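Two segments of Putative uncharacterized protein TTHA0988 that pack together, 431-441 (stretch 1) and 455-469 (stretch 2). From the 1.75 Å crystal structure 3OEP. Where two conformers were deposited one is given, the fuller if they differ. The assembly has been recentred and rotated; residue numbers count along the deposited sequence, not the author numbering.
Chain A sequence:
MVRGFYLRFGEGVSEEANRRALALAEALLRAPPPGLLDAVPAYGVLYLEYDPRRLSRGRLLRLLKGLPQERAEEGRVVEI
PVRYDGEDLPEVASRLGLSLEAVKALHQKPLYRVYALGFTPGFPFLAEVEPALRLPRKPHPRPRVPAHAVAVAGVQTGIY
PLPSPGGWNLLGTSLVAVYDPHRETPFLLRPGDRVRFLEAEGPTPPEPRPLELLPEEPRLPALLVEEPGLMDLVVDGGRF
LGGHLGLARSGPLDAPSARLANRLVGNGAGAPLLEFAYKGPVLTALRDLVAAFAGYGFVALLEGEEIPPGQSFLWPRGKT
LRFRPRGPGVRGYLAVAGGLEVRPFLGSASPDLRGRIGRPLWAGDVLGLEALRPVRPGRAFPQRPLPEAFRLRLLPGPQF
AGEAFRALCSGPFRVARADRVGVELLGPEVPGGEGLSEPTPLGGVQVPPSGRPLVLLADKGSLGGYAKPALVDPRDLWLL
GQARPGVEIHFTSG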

# COMPACT_ATOMS: atom_id res chain seq x y z
N PRO A 431 -6.41 -19.65 -14.40
CA PRO A 431 -7.22 -18.71 -15.18
C PRO A 431 -7.48 -17.41 -14.41
O PRO A 431 -7.81 -17.44 -13.22
CB PRO A 431 -8.53 -19.48 -15.43
CG PRO A 431 -8.51 -20.63 -14.51
CD PRO A 431 -7.10 -20.92 -14.14
N GLY A 432 -7.28 -16.28 -15.08
CA GLY A 432 -7.46 -14.98 -14.46
C GLY A 432 -8.48 -14.14 -15.18
O GLY A 432 -9.28 -14.64 -15.98
N GLY A 433 -8.47 -12.84 -14.90
CA GLY A 433 -9.41 -11.92 -15.53
C GLY A 433 -9.11 -10.48 -15.19
O GLY A 433 -8.21 -10.18 -14.41
N GLU A 434 -9.88 -9.59 -15.81
CA GLU A 434 -9.75 -8.16 -15.57
C GLU A 434 -11.10 -7.48 -15.74
O GLU A 434 -11.90 -7.87 -16.60
CB GLU A 434 -8.74 -7.55 -16.54
CG GLU A 434 -8.41 -6.09 -16.26
CD GLU A 434 -7.32 -5.54 -17.14
OE1 GLU A 434 -7.04 -6.13 -18.21
OE2 GLU A 434 -6.73 -4.50 -16.77
N GLY A 435 -11.35 -6.47 -14.91
CA GLY A 435 -12.58 -5.67 -14.98
C GLY A 435 -12.31 -4.29 -14.43
O GLY A 435 -11.16 -3.89 -14.30
N LEU A 436 -13.37 -3.54 -14.12
CA LEU A 436 -13.20 -2.22 -13.49
C LEU A 436 -12.46 -2.38 -12.17
O LEU A 436 -12.60 -3.39 -11.48
CB LEU A 436 -14.54 -1.52 -13.22
CG LEU A 436 -15.20 -0.71 -14.33
CD1 LEU A 436 -16.54 -0.18 -13.82
CD2 LEU A 436 -14.32 0.43 -14.82
N SER A 437 -11.66 -1.37 -11.82
CA SER A 437 -10.89 -1.42 -10.59
C SER A 437 -11.81 -1.46 -9.39
O SER A 437 -12.83 -0.75 -9.34
CB SER A 437 -9.94 -0.22 -10.48
OG SER A 437 -8.90 -0.32 -11.43
N GLU A 438 -11.48 -2.31 -8.44
CA GLU A 438 -12.16 -2.33 -7.16
C GLU A 438 -11.13 -2.40 -6.04
O GLU A 438 -9.96 -2.70 -6.29
CB GLU A 438 -13.17 -3.48 -7.10
CG GLU A 438 -12.56 -4.86 -6.95
CD GLU A 438 -13.61 -5.95 -6.80
OE1 GLU A 438 -13.28 -7.02 -6.27
OE2 GLU A 438 -14.77 -5.72 -7.21
N PRO A 439 -11.56 -2.09 -4.81
CA PRO A 439 -10.63 -2.09 -3.69
C PRO A 439 -9.96 -3.44 -3.50
O PRO A 439 -10.62 -4.49 -3.59
CB PRO A 439 -11.52 -1.74 -2.50
CG PRO A 439 -12.67 -1.01 -3.10
CD PRO A 439 -12.91 -1.67 -4.40
N THR A 440 -8.66 -3.41 -3.24
CA THR A 440 -7.88 -4.62 -3.08
C THR A 440 -8.01 -5.18 -1.66
O THR A 440 -7.96 -4.43 -0.69
CB THR A 440 -6.40 -4.36 -3.37
OG1 THR A 440 -5.94 -3.28 -2.56
CG2 THR A 440 -6.22 -4.00 -4.85
N PRO A 441 -8.19 -6.51 -1.54
CA PRO A 441 -8.23 -7.16 -0.23
C PRO A 441 -6.84 -7.62 0.20
O PRO A 441 -6.09 -8.11 -0.63
CB PRO A 441 -9.13 -8.37 -0.50
CG PRO A 441 -8.87 -8.73 -1.92
CD PRO A 441 -8.45 -7.46 -2.63
N VAL A 455 0.29 -12.39 -4.81
CA VAL A 455 -0.41 -12.30 -3.53
C VAL A 455 -0.16 -10.90 -2.96
O VAL A 455 0.99 -10.52 -2.75
CB VAL A 455 0.05 -13.36 -2.52
CG1 VAL A 455 -0.84 -13.32 -1.28
CG2 VAL A 455 0.03 -14.75 -3.14
N LEU A 456 -1.23 -10.16 -2.71
CA LEU A 456 -1.14 -8.75 -2.33
C LEU A 456 -0.92 -8.60 -0.83
O LEU A 456 -1.64 -9.19 -0.03
CB LEU A 456 -2.43 -8.02 -2.72
CG LEU A 456 -2.79 -8.13 -4.20
CD1 LEU A 456 -4.15 -7.53 -4.47
CD2 LEU A 456 -1.73 -7.48 -5.07
N LEU A 457 0.07 -7.80 -0.45
CA LEU A 457 0.44 -7.61 0.96
C LEU A 457 0.28 -6.13 1.37
O LEU A 457 -0.36 -5.35 0.65
CB LEU A 457 1.86 -8.13 1.21
CG LEU A 457 2.14 -9.61 0.87
CD1 LEU A 457 3.61 -9.95 1.14
CD2 LEU A 457 1.23 -10.55 1.65
N ALA A 458 0.83 -5.76 2.52
CA ALA A 458 0.54 -4.47 3.16
C ALA A 458 0.75 -3.21 2.32
O ALA A 458 0.05 -2.23 2.53
CB ALA A 458 1.31 -4.35 4.48
N ASP A 459 1.70 -3.23 1.39
CA ASP A 459 1.97 -2.04 0.57
C ASP A 459 1.30 -2.11 -0.80
O ASP A 459 1.62 -1.33 -1.69
CB ASP A 459 3.49 -1.80 0.40
CG ASP A 459 4.12 -1.09 1.61
OD1 ASP A 459 5.32 -0.73 1.52
OD2 ASP A 459 3.44 -0.90 2.63
N LYS A 460 0.37 -3.05 -0.96
CA LYS A 460 -0.44 -3.14 -2.17
C LYS A 460 -1.12 -1.81 -2.47
O LYS A 460 -1.46 -1.05 -1.55
CB LYS A 460 -1.51 -4.22 -2.02
CG LYS A 460 -2.60 -3.86 -1.01
CD LYS A 460 -3.50 -5.03 -0.69
CE LYS A 460 -4.49 -4.69 0.40
NZ LYS A 460 -5.19 -3.38 0.21
N GLY A 461 -1.33 -1.53 -3.76
CA GLY A 461 -2.16 -0.41 -4.18
C GLY A 461 -3.58 -0.64 -3.68
O GLY A 461 -4.01 -1.78 -3.52
N SER A 462 -4.31 0.45 -3.46
CA SER A 462 -5.65 0.38 -2.87
C SER A 462 -6.70 -0.16 -3.84
O SER A 462 -7.73 -0.68 -3.40
CB SER A 462 -6.10 1.76 -2.37
OG SER A 462 -6.32 2.64 -3.46
N LEU A 463 -6.44 -0.03 -5.14
CA LEU A 463 -7.35 -0.43 -6.21
C LEU A 463 -6.66 -1.30 -7.25
O LEU A 463 -5.48 -1.12 -7.55
CB LEU A 463 -7.89 0.81 -6.94
CG LEU A 463 -8.76 1.77 -6.15
CD1 LEU A 463 -9.05 3.01 -6.97
CD2 LEU A 463 -10.05 1.08 -5.70
N GLY A 464 -7.42 -2.23 -7.83
CA GLY A 464 -6.91 -3.07 -8.90
C GLY A 464 -8.02 -3.69 -9.72
O GLY A 464 -9.07 -4.04 -9.17
N GLY A 465 -7.80 -3.81 -11.03
CA GLY A 465 -8.79 -4.39 -11.94
C GLY A 465 -8.61 -5.88 -12.22
O GLY A 465 -9.51 -6.52 -12.79
N TYR A 466 -7.48 -6.44 -11.83
CA TYR A 466 -7.26 -7.87 -12.06
C TYR A 466 -8.05 -8.69 -11.05
O TYR A 466 -8.30 -8.25 -9.92
CB TYR A 466 -5.78 -8.23 -12.00
CG TYR A 466 -4.96 -7.62 -13.12
CD1 TYR A 466 -5.40 -7.68 -14.45
CD2 TYR A 466 -3.75 -6.99 -12.86
CE1 TYR A 466 -4.65 -7.12 -15.47
CE2 TYR A 466 -3.00 -6.43 -13.88
CZ TYR A 466 -3.45 -6.50 -15.18
OH TYR A 466 -2.70 -5.94 -16.20
N ALA A 467 -8.47 -9.87 -11.50
CA ALA A 467 -9.30 -10.76 -10.70
C ALA A 467 -8.57 -11.29 -9.48
O ALA A 467 -7.36 -11.57 -9.53
CB ALA A 467 -9.78 -11.93 -11.56
N LYS A 468 -9.32 -11.41 -8.38
CA LYS A 468 -8.85 -12.06 -7.18
C LYS A 468 -9.75 -13.27 -6.92
O LYS A 468 -10.77 -13.15 -6.24
CB LYS A 468 -8.86 -11.09 -6.00
CG LYS A 468 -7.74 -10.04 -6.03
CD LYS A 468 -8.12 -8.80 -6.86
CE LYS A 468 -6.95 -7.82 -7.00
NZ LYS A 468 -7.14 -6.75 -8.06
N PRO A 469 -9.40 -14.44 -7.49
CA PRO A 469 -10.27 -15.61 -7.27
C PRO A 469 -10.17 -16.21 -5.87
O PRO A 469 -11.07 -16.95 -5.45
CB PRO A 469 -9.78 -16.61 -8.33
CG PRO A 469 -8.38 -16.20 -8.63
CD PRO A 469 -8.38 -14.70 -8.52
O HOH W 1 -8.95 -5.45 -6.29
O HOH W 2 -8.29 -1.45 -0.48

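What does the beginning of stretch 2 contribute? Leu 456 makes a loose contact through its side chain, with CD1 4.0 Å from Thr 440 CB. The chain then leaves the partner through a type I turn from Leu 457 to Lys 460, closed by the bond from Lys 460 N to Leu 457 O at 2.9 Å. The turn brings back the long side chain of Lys 460, whose NZ donates to both Thr 440 O (3.1 Å) and Thr 440 OG1 (2.9 Å), so that one ammonium group grips backbone and side chain of the same residue.

How is Thr 440 held so firmly? Its hydroxyl accepts from Lys 460 and also donates to Gly 461 O, the carbonyl just after Lys 460, at 2.6 Å from Thr 440 OG1. One step further, Thr 440 N donates to Ser 462 O at 2.9 Å, and that same carbonyl receives a CA-H...O contact from Pro 439, CA to O being 3.2 Å. Proline has no amide hydrogen to give, but its CA-H can still face an acceptor. Water 2 adds a bridge, donating to both Thr 440 O and Ser 462 O.

How does the strand from Leu 463 to Gly 464 pair with stretch 1? Leu 463 diverges from Pro 439 in CA-to-CB direction, yet its side chain swings back to place CD2 4.2 Å from Pro 439 CD. Gly 464 then forms a reciprocal antiparallel pair with Glu 438: Gly 464 N donates to Glu 438 O at 3.0 Å, and Glu 438 N donates to Gly 464 O at 3.1 Å. The absence of a side chain at Gly 464 matters, since an ideal CB would lie 2.8 Å from Lys 468 NZ and tight against Thr 440 CG2.

What happens at Gly 465? The register shifts by two between Glu 438 and Glu 434, making a beta bulge as stretch 1 turns its corner at Leu 436. Gly 465 O accepts from Gly 435 N at 2.8 Å, and Glu 434 CA approaches the same oxygen at 3.2 Å in a CA-H...O contact. Here too glycine fits closely: an ideal CB would clash with Gly 435 O at 2.6 Å.

How does the contact finish beyond the bulge? Tyr 466 pairs with Glu 434, and their side chains share a face, Tyr 466 CE1 reaching 3.5 Å from Glu 434 CD. Ala 467 N then donates to Gly 433 O at 2.9 Å. Finally, Lys 468 folds back so that NZ donates to Tyr 466 O at 2.7 Å, while water 1 links this NZ to Glu 438 O.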